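Local coordinates for malonyl acyl carrier protein transacylase (Streptococcus pneumoniae, PDB 3IM8) that probably catalyses transfer of the malonyl group from malonyl-CoA to holo-acyl carrier protein, the step that supplies malonyl units for fatty acid synthesis, at residues A[121-126]-A[201-206]; A[129-134]-A[172-177]; A[139-144]-A[165-170]; A[146-149]-A[153-156]. All coordinates share one frame; numbering follows the deposited sequence.

Contact 1 of 4, residues A[121-126]-A[201-206]; sequences EAAPAD and SLLEPA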
# COMPACT_ATOMS: atom_id res chain seq x y z
N GLU A 121 6.68 -11.67 -11.24
CA GLU A 121 7.13 -12.99 -11.71
C GLU A 121 6.58 -14.12 -10.84
O GLU A 121 6.19 -15.15 -11.33
CB GLU A 121 8.67 -13.06 -11.82
CG GLU A 121 9.42 -13.22 -10.49
CD GLU A 121 10.95 -12.97 -10.57
OE1 GLU A 121 11.72 -13.94 -10.33
OE2 GLU A 121 11.37 -11.80 -10.82
N ALA A 122 6.55 -13.92 -9.53
CA ALA A 122 6.15 -14.97 -8.64
C ALA A 122 4.62 -15.13 -8.67
O ALA A 122 4.11 -16.23 -8.47
CB ALA A 122 6.65 -14.70 -7.23
N ALA A 123 3.89 -14.04 -8.93
CA ALA A 123 2.45 -14.10 -8.93
C ALA A 123 1.87 -13.19 -10.01
O ALA A 123 1.56 -12.02 -9.72
CB ALA A 123 1.91 -13.72 -7.52
N PRO A 124 1.73 -13.68 -11.28
CA PRO A 124 1.29 -12.70 -12.33
C PRO A 124 -0.15 -12.15 -12.09
O PRO A 124 -0.95 -12.80 -11.37
CB PRO A 124 1.44 -13.47 -13.67
CG PRO A 124 2.42 -14.64 -13.35
CD PRO A 124 2.11 -15.00 -11.88
N ALA A 125 -0.46 -11.00 -12.69
CA ALA A 125 -1.69 -10.22 -12.40
C ALA A 125 -3.00 -10.97 -12.64
O ALA A 125 -4.02 -10.70 -11.97
CB ALA A 125 -1.71 -8.90 -13.17
N ASP A 126 -2.97 -11.93 -13.56
CA ASP A 126 -4.17 -12.69 -13.85
C ASP A 126 -4.20 -14.05 -13.13
O ASP A 126 -5.22 -14.73 -13.23
CB ASP A 126 -4.34 -12.89 -15.38
CG ASP A 126 -5.77 -13.36 -15.79
OD1 ASP A 126 -5.84 -14.23 -16.68
OD2 ASP A 126 -6.81 -12.88 -15.23
N SER A 201 1.10 -17.05 1.27
CA SER A 201 2.32 -17.89 1.07
C SER A 201 2.74 -18.11 -0.38
O SER A 201 3.90 -18.44 -0.65
CB SER A 201 2.14 -19.25 1.71
OG SER A 201 1.08 -19.14 2.64
N LEU A 202 1.81 -17.94 -1.31
CA LEU A 202 2.18 -18.06 -2.74
C LEU A 202 3.33 -17.14 -3.05
O LEU A 202 4.11 -17.39 -3.97
CB LEU A 202 1.00 -17.81 -3.67
CG LEU A 202 -0.08 -18.87 -3.43
CD1 LEU A 202 -1.46 -18.40 -3.84
CD2 LEU A 202 0.30 -20.22 -4.10
N LEU A 203 3.48 -16.08 -2.24
CA LEU A 203 4.53 -15.10 -2.52
C LEU A 203 5.84 -15.40 -1.82
O LEU A 203 6.78 -14.59 -1.90
CB LEU A 203 4.06 -13.67 -2.21
CG LEU A 203 3.39 -13.13 -3.50
CD1 LEU A 203 2.12 -13.94 -3.86
CD2 LEU A 203 3.10 -11.65 -3.40
N GLU A 204 5.93 -16.54 -1.15
CA GLU A 204 7.15 -16.95 -0.43
C GLU A 204 8.40 -16.90 -1.33
O GLU A 204 9.40 -16.33 -0.92
CB GLU A 204 6.97 -18.31 0.30
CG GLU A 204 7.81 -18.46 1.61
CD GLU A 204 9.28 -18.77 1.32
OE1 GLU A 204 10.16 -18.61 2.19
OE2 GLU A 204 9.59 -19.18 0.20
N PRO A 205 8.34 -17.44 -2.56
CA PRO A 205 9.46 -17.23 -3.49
C PRO A 205 9.84 -15.74 -3.71
O PRO A 205 11.04 -15.37 -3.74
CB PRO A 205 8.96 -17.86 -4.82
CG PRO A 205 7.94 -18.91 -4.40
CD PRO A 205 7.31 -18.37 -3.10
N ALA A 206 8.83 -14.89 -3.88
CA ALA A 206 9.10 -13.46 -4.00
C ALA A 206 9.88 -12.96 -2.75
O ALA A 206 10.94 -12.30 -2.88
CB ALA A 206 7.79 -12.65 -4.23

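Contact 2 of 4, residues A[129-134]-A[172-177]; sequences KMVAVL and VAVDRA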
# COMPACT_ATOMS: atom_id res chain seq x y z
N LYS A 129 -6.73 -16.06 -7.25
CA LYS A 129 -8.04 -15.42 -7.14
C LYS A 129 -8.05 -14.53 -5.88
O LYS A 129 -7.23 -14.75 -4.99
CB LYS A 129 -9.17 -16.48 -7.14
CG LYS A 129 -10.62 -15.90 -7.19
CD LYS A 129 -11.73 -16.80 -7.78
CE LYS A 129 -13.12 -16.09 -7.56
NZ LYS A 129 -14.33 -16.54 -8.35
N MET A 130 -8.95 -13.54 -5.83
CA MET A 130 -9.13 -12.56 -4.76
C MET A 130 -10.60 -12.21 -4.63
O MET A 130 -11.26 -11.86 -5.64
CB MET A 130 -8.30 -11.27 -5.05
CG MET A 130 -6.79 -11.44 -4.80
SD MET A 130 -5.83 -10.03 -5.34
CE MET A 130 -6.54 -8.87 -4.14
N VAL A 131 -11.16 -12.32 -3.43
CA VAL A 131 -12.54 -12.01 -3.31
C VAL A 131 -12.62 -11.05 -2.17
O VAL A 131 -11.99 -11.29 -1.17
CB VAL A 131 -13.42 -13.27 -3.03
CG1 VAL A 131 -14.85 -12.84 -2.76
CG2 VAL A 131 -13.42 -14.18 -4.26
N ALA A 132 -13.34 -9.94 -2.33
CA ALA A 132 -13.67 -9.09 -1.18
C ALA A 132 -14.91 -9.65 -0.50
O ALA A 132 -15.97 -9.77 -1.10
CB ALA A 132 -13.91 -7.65 -1.62
N VAL A 133 -14.75 -9.97 0.78
CA VAL A 133 -15.84 -10.45 1.61
C VAL A 133 -16.38 -9.31 2.47
O VAL A 133 -15.76 -8.91 3.46
CB VAL A 133 -15.40 -11.61 2.53
CG1 VAL A 133 -16.57 -12.12 3.35
CG2 VAL A 133 -14.78 -12.73 1.70
N LEU A 134 -17.54 -8.80 2.08
CA LEU A 134 -18.15 -7.65 2.74
C LEU A 134 -19.12 -8.06 3.84
O LEU A 134 -19.81 -9.07 3.74
CB LEU A 134 -18.88 -6.78 1.71
CG LEU A 134 -18.00 -5.85 0.87
CD1 LEU A 134 -16.72 -6.55 0.46
CD2 LEU A 134 -18.76 -5.34 -0.34
N VAL A 172 -8.89 -22.97 -6.98
CA VAL A 172 -9.78 -24.00 -6.44
C VAL A 172 -9.99 -23.79 -4.95
O VAL A 172 -11.12 -23.91 -4.43
CB VAL A 172 -9.23 -25.40 -6.66
CG1 VAL A 172 -10.06 -26.43 -5.86
CG2 VAL A 172 -9.17 -25.70 -8.18
N ALA A 173 -8.88 -23.46 -4.26
CA ALA A 173 -8.93 -23.21 -2.82
C ALA A 173 -9.79 -21.99 -2.50
O ALA A 173 -10.60 -22.03 -1.55
CB ALA A 173 -7.51 -23.08 -2.23
N VAL A 174 -9.67 -20.91 -3.28
CA VAL A 174 -10.48 -19.72 -2.98
C VAL A 174 -11.98 -19.94 -3.26
O VAL A 174 -12.84 -19.42 -2.52
CB VAL A 174 -9.95 -18.43 -3.68
CG1 VAL A 174 -11.04 -17.31 -3.65
CG2 VAL A 174 -8.62 -17.93 -2.99
N ASP A 175 -12.29 -20.67 -4.35
CA ASP A 175 -13.67 -21.09 -4.70
C ASP A 175 -14.26 -21.90 -3.54
O ASP A 175 -15.44 -21.72 -3.23
CB ASP A 175 -13.72 -21.93 -6.00
CG ASP A 175 -13.51 -21.09 -7.28
OD1 ASP A 175 -13.78 -19.87 -7.24
OD2 ASP A 175 -13.07 -21.66 -8.31
N ARG A 176 -13.48 -22.78 -2.91
CA ARG A 176 -13.98 -23.61 -1.79
C ARG A 176 -14.28 -22.70 -0.60
O ARG A 176 -15.38 -22.79 0.01
CB ARG A 176 -12.99 -24.78 -1.47
CG ARG A 176 -13.33 -25.79 -0.30
CD ARG A 176 -14.68 -26.63 -0.34
NE ARG A 176 -14.93 -27.26 1.00
CZ ARG A 176 -16.13 -27.50 1.57
NH1 ARG A 176 -17.25 -27.20 0.95
NH2 ARG A 176 -16.20 -28.07 2.78
N ALA A 177 -13.35 -21.77 -0.29
CA ALA A 177 -13.59 -20.70 0.70
C ALA A 177 -14.89 -19.89 0.55
O ALA A 177 -15.58 -19.70 1.53
CB ALA A 177 -12.39 -19.77 0.75
O HOH W 1 -12.66 -18.91 -9.99

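Contact 3 of 4, residues A[139-144]-A[165-170]; sequences EVIEEA and IVIAGE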
# COMPACT_ATOMS: atom_id res chain seq x y z
N GLU A 139 -13.87 -13.71 12.19
CA GLU A 139 -13.71 -15.09 12.68
C GLU A 139 -14.18 -16.07 11.62
O GLU A 139 -13.50 -17.08 11.29
CB GLU A 139 -14.54 -15.29 13.96
CG GLU A 139 -14.15 -14.45 15.17
CD GLU A 139 -14.33 -12.93 14.94
OE1 GLU A 139 -13.53 -12.15 15.53
OE2 GLU A 139 -15.24 -12.51 14.18
N VAL A 140 -15.36 -15.77 11.08
CA VAL A 140 -16.02 -16.57 10.04
C VAL A 140 -15.18 -16.71 8.80
O VAL A 140 -15.13 -17.81 8.24
CB VAL A 140 -17.39 -15.95 9.64
CG1 VAL A 140 -18.02 -16.75 8.48
CG2 VAL A 140 -18.32 -15.88 10.88
N ILE A 141 -14.51 -15.61 8.41
CA ILE A 141 -13.75 -15.57 7.17
C ILE A 141 -12.49 -16.38 7.34
O ILE A 141 -12.12 -17.18 6.47
CB ILE A 141 -13.41 -14.09 6.75
CG1 ILE A 141 -14.68 -13.33 6.36
CG2 ILE A 141 -12.44 -14.05 5.57
CD1 ILE A 141 -14.50 -11.78 6.37
N GLU A 142 -11.83 -16.18 8.49
CA GLU A 142 -10.63 -16.91 8.87
C GLU A 142 -10.89 -18.42 8.94
O GLU A 142 -10.16 -19.21 8.36
CB GLU A 142 -10.05 -16.33 10.20
CG GLU A 142 -9.69 -14.82 10.05
CD GLU A 142 -8.99 -14.18 11.25
OE1 GLU A 142 -9.23 -14.62 12.39
OE2 GLU A 142 -8.23 -13.20 11.06
N GLU A 143 -11.95 -18.81 9.65
CA GLU A 143 -12.39 -20.22 9.72
C GLU A 143 -12.71 -20.81 8.33
O GLU A 143 -12.23 -21.90 7.95
CB GLU A 143 -13.62 -20.31 10.63
CG GLU A 143 -14.01 -21.75 11.06
CD GLU A 143 -15.36 -21.83 11.81
OE1 GLU A 143 -15.79 -22.97 12.16
OE2 GLU A 143 -16.00 -20.77 12.05
N ALA A 144 -13.50 -20.09 7.55
CA ALA A 144 -13.80 -20.56 6.22
C ALA A 144 -12.51 -20.83 5.43
O ALA A 144 -12.35 -21.90 4.81
CB ALA A 144 -14.71 -19.60 5.52
N ILE A 165 -12.99 -7.49 4.10
CA ILE A 165 -11.78 -8.29 4.16
C ILE A 165 -11.61 -9.06 2.86
O ILE A 165 -12.51 -9.79 2.44
CB ILE A 165 -11.82 -9.28 5.39
CG1 ILE A 165 -11.69 -8.44 6.68
CG2 ILE A 165 -10.71 -10.36 5.28
CD1 ILE A 165 -12.11 -9.08 7.98
N VAL A 166 -10.46 -8.88 2.22
CA VAL A 166 -10.18 -9.59 1.02
C VAL A 166 -9.41 -10.88 1.33
O VAL A 166 -8.34 -10.84 1.99
CB VAL A 166 -9.35 -8.76 -0.02
CG1 VAL A 166 -9.15 -9.56 -1.34
CG2 VAL A 166 -10.01 -7.39 -0.28
N ILE A 167 -9.94 -12.00 0.84
CA ILE A 167 -9.22 -13.28 0.89
C ILE A 167 -8.51 -13.49 -0.44
O ILE A 167 -9.01 -13.08 -1.47
CB ILE A 167 -10.20 -14.46 1.22
CG1 ILE A 167 -11.27 -14.61 0.12
CG2 ILE A 167 -10.96 -14.13 2.51
CD1 ILE A 167 -11.81 -16.04 0.01
N ALA A 168 -7.36 -14.16 -0.42
CA ALA A 168 -6.67 -14.43 -1.66
C ALA A 168 -6.03 -15.84 -1.66
O ALA A 168 -5.93 -16.50 -0.61
CB ALA A 168 -5.60 -13.35 -1.87
N GLY A 169 -5.58 -16.28 -2.85
CA GLY A 169 -4.76 -17.50 -3.00
C GLY A 169 -5.03 -18.20 -4.32
O GLY A 169 -5.30 -17.55 -5.31
N GLU A 170 -4.99 -19.55 -4.33
CA GLU A 170 -5.19 -20.34 -5.57
C GLU A 170 -6.68 -20.55 -5.92
O GLU A 170 -7.56 -20.52 -5.05
CB GLU A 170 -4.47 -21.69 -5.46
CG GLU A 170 -3.01 -21.58 -5.06
CD GLU A 170 -2.40 -22.91 -4.70
OE1 GLU A 170 -2.45 -23.31 -3.54
OE2 GLU A 170 -1.83 -23.56 -5.58

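Contact 4 of 4, residues A[146-149]-A[153-156]; sequences QKAS and VVTP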
# COMPACT_ATOMS: atom_id res chain seq x y z
N GLN A 146 -9.52 -21.37 6.61
CA GLN A 146 -8.86 -22.51 7.24
C GLN A 146 -9.37 -23.86 6.76
O GLN A 146 -8.56 -24.66 6.27
CB GLN A 146 -8.80 -22.36 8.77
CG GLN A 146 -7.47 -21.65 9.13
CD GLN A 146 -7.53 -20.87 10.43
OE1 GLN A 146 -8.41 -21.14 11.27
NE2 GLN A 146 -6.60 -19.89 10.61
N LYS A 147 -10.68 -24.11 6.83
CA LYS A 147 -11.26 -25.34 6.26
C LYS A 147 -10.85 -25.55 4.80
O LYS A 147 -10.47 -26.64 4.38
CB LYS A 147 -12.78 -25.31 6.35
CG LYS A 147 -13.43 -26.69 6.22
CD LYS A 147 -14.91 -26.62 6.61
CE LYS A 147 -15.16 -26.10 8.08
NZ LYS A 147 -16.50 -25.41 8.33
N ALA A 148 -10.90 -24.47 4.02
CA ALA A 148 -10.60 -24.54 2.58
C ALA A 148 -9.14 -24.79 2.25
O ALA A 148 -8.87 -25.22 1.14
CB ALA A 148 -11.07 -23.27 1.88
N SER A 149 -8.22 -24.54 3.21
CA SER A 149 -6.74 -24.63 3.00
C SER A 149 -6.18 -26.00 2.71
O SER A 149 -5.04 -26.16 2.22
CB SER A 149 -5.96 -24.03 4.19
OG SER A 149 -6.14 -22.64 4.28
N VAL A 153 -3.46 -23.00 -1.02
CA VAL A 153 -3.38 -21.64 -0.43
C VAL A 153 -4.65 -20.78 -0.57
O VAL A 153 -5.04 -20.41 -1.66
CB VAL A 153 -2.17 -20.84 -0.97
CG1 VAL A 153 -2.07 -19.50 -0.22
CG2 VAL A 153 -0.87 -21.68 -0.81
N VAL A 154 -5.29 -20.48 0.57
CA VAL A 154 -6.32 -19.44 0.67
C VAL A 154 -6.29 -18.77 2.06
O VAL A 154 -6.55 -19.41 3.07
CB VAL A 154 -7.72 -20.02 0.37
CG1 VAL A 154 -7.95 -21.30 1.21
CG2 VAL A 154 -8.78 -18.98 0.60
N THR A 155 -5.92 -17.49 2.14
CA THR A 155 -6.00 -16.77 3.45
C THR A 155 -6.54 -15.33 3.29
O THR A 155 -6.57 -14.82 2.15
CB THR A 155 -4.65 -16.71 4.18
OG1 THR A 155 -3.65 -16.15 3.32
CG2 THR A 155 -4.21 -18.10 4.66
N PRO A 156 -6.99 -14.70 4.40
CA PRO A 156 -7.25 -13.27 4.24
C PRO A 156 -5.95 -12.56 3.86
O PRO A 156 -4.92 -12.82 4.46
CB PRO A 156 -7.74 -12.83 5.63
CG PRO A 156 -8.38 -14.08 6.20
CD PRO A 156 -7.37 -15.18 5.74
O HOH W 2 -3.73 -21.40 2.89

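Contact 1 of 4, residues A[121-126]-A[201-206]
Two successive alanines, Ala-122 and Ala-123, meet Ala-206 and Leu-203 where two helix ends come together in the acyl transferase fold: the C-terminal end of helix 105-122 faces the start of helix 204-215. The alpha carbons of Ala-122 and Ala-206 lie 5.7 Å apart, a spacing that small side chains permit. From Ala-122 the CB points at the other segment, whereas the CA-CB bond of Ala-206 runs crosswise to it, the two bonds making an angle of about 109°. Their methyls therefore touch obliquely, CB of Ala-122 lying 3.8 Å from CB of Ala-206, and the same CB of Ala-122 also approaches the backbone N of Ala-206 at 4.0 Å.

Beside this pair, Ala-123 has just left helical geometry but still turns its CB the same general way. Its methyl points roughly toward CD1 of Leu-203, whose CG-CD1 bond lies across it at about 93°. Leu-203 itself starts off at an angle to the interface, and it is the end of the side chain that comes near: with chi2 at 65°, CD1 folds round beside CA and reaches Ala-123, while CD2 is the branch anti to CA. Leu-203 also rests on Phe-198, and Ala-123 on Pro-197, so the apolar patch continues into the loop bearing His-199, a predicted active-site residue. Leu-203 occupies the N-cap position of helix 204-215, and its CD1 stands 3.7 Å from CB of Ala-123.

Contact 2 of 4, residues A[129-134]-A[172-177]
Lys-129 deals with two neighbouring helix residues at once, its methylenes lying on Val-174 and its amine reaching Asp-175. The apolar part is centred on Val-174, which points at the strand. Its CG1, set anti to the backbone N (chi1 165°), lies 3.8 Å from Lys-129 CG and 4.0 Å from Val-131 CG2, and so bridges two residues on one face of strand 129-134. CG2 of Val-174 turns instead toward the Lys-129 carbonyl, 4.0 Å from its O.

The charged part lies farther out. Lys-129 is extended throughout, which carries NZ past the valine to within 3.6 Å of Asp-175 OD1, a long salt bridge in which the two side chains cross at about a right angle. Water 1 gives OD1 a hydrogen at 3.1 Å and accepts one weakly from NZ at 3.3 Å.

These segments are the first strand and second helix of a ferredoxin-like βαββαβ subdomain, their short axes 8.4 Å apart and 22° from parallel. Alongside, Val-174 also packs on Val-154. At such separation the ion pair, partly exposed and shared with water, probably adds a modest attraction, while most of the surface buried between the segments belongs to Val-174 and Lys-129.

Contact 3 of 4, residues A[139-144]-A[165-170]
Ile-141 extends from helix 138-148 toward the sheet with both of its branches, meeting two isoleucines of strand 164-169. With chi1 at -68°, CG2 lies anti to the backbone N while CG1 lies beside it, and the extended chi2 of 162° takes CD1 out along the second branch. The gamma methyl goes mainly to Ile-167, though near Ile-165 CG2 too, and the delta methyl to Ile-165, two residues away on the same strand face.

Ile-165, with nearly the same torsions, meets it at a slant: Ile-141 CD1 sits 3.8 Å from Ile-165 CB and 3.9 Å from Ile-165 CD1. Ile-167 differs. Its CG1 occupies the crowded position between backbone N and carbonyl carbon (chi1 63°), which leaves CG2 anti to that carbon and directed at the helix. It comes to 3.4 Å from Ile-141 CG2, tighter than ordinary van der Waals contact.

The first helix of the ferredoxin-like subdomain packs on the sheet, and Leu-181 and Val-133 also touch Ile-141, extending the same core. With all three side chains buried and purely hydrocarbon, cohesion probably comes from dispersion and exclusion of water, and fit depends on how the branches are turned, not on a directional bond.

Contact 4 of 4, residues A[146-149]-A[153-156]
Ser-149 and Val-154 face each other across the short connection from helix 138-148 to strand 154-161, where the nearest alpha carbons, those of Ser-149 and Val-153, are 5.7 Å apart. Val-154 points its CB toward segment 146-149, and chi1 of 50° places CG1 between its own backbone N and carbonyl carbon. In that position CG1 touches both Ala-148 and Ser-149: it is 3.8 Å from Ala-148 CB, whose methyl points toward it, and equally 3.8 Å from Ser-149 OG.

This is the α-to-β connection between the first helix and second strand of the ferredoxin-like βαββαβ subdomain, and Ala-148 and Val-154 both pack further on Ala-177 of its second helix, 171-184.

Polar contacts lie on the serine side. The hydroxyl of Ser-149, held beside its backbone N (chi1 -68°), donates back to the carbonyl O of Cys-145 one turn earlier. Water 2 then gives a hydrogen to Ser-149 OG at 3.0 Å and receives one from Val-154 N at 2.9 Å, so a single water joins the Ser-149 hydroxyl to the backbone N of Val-154.

Contacts 2, 3 and 4 belong to one ferredoxin-like layer: their centres lie about 7 Å (2 and 3), 6 Å (3 and 4) and 9 Å (2 and 4) apart. Strand 164-169 runs between strands 129-134 and 154-161, with Val-133 N to Ile-165 O and Ala-168 N to Thr-155 O at 2.8 Å as probable hydrogen bonds. The centre of contact 1 lies about 16 to 18 Å from theirs, yet Leu-202 connects them, CD1 reaching Gly-169 CA at 3.5 Å and CG reaching Val-153 CB at 3.8 Å. Side chain to side chain, the predicted active-site His-199 is about 6 Å from Leu-203, 10 Å from Ile-167 and 12 Å from Val-174.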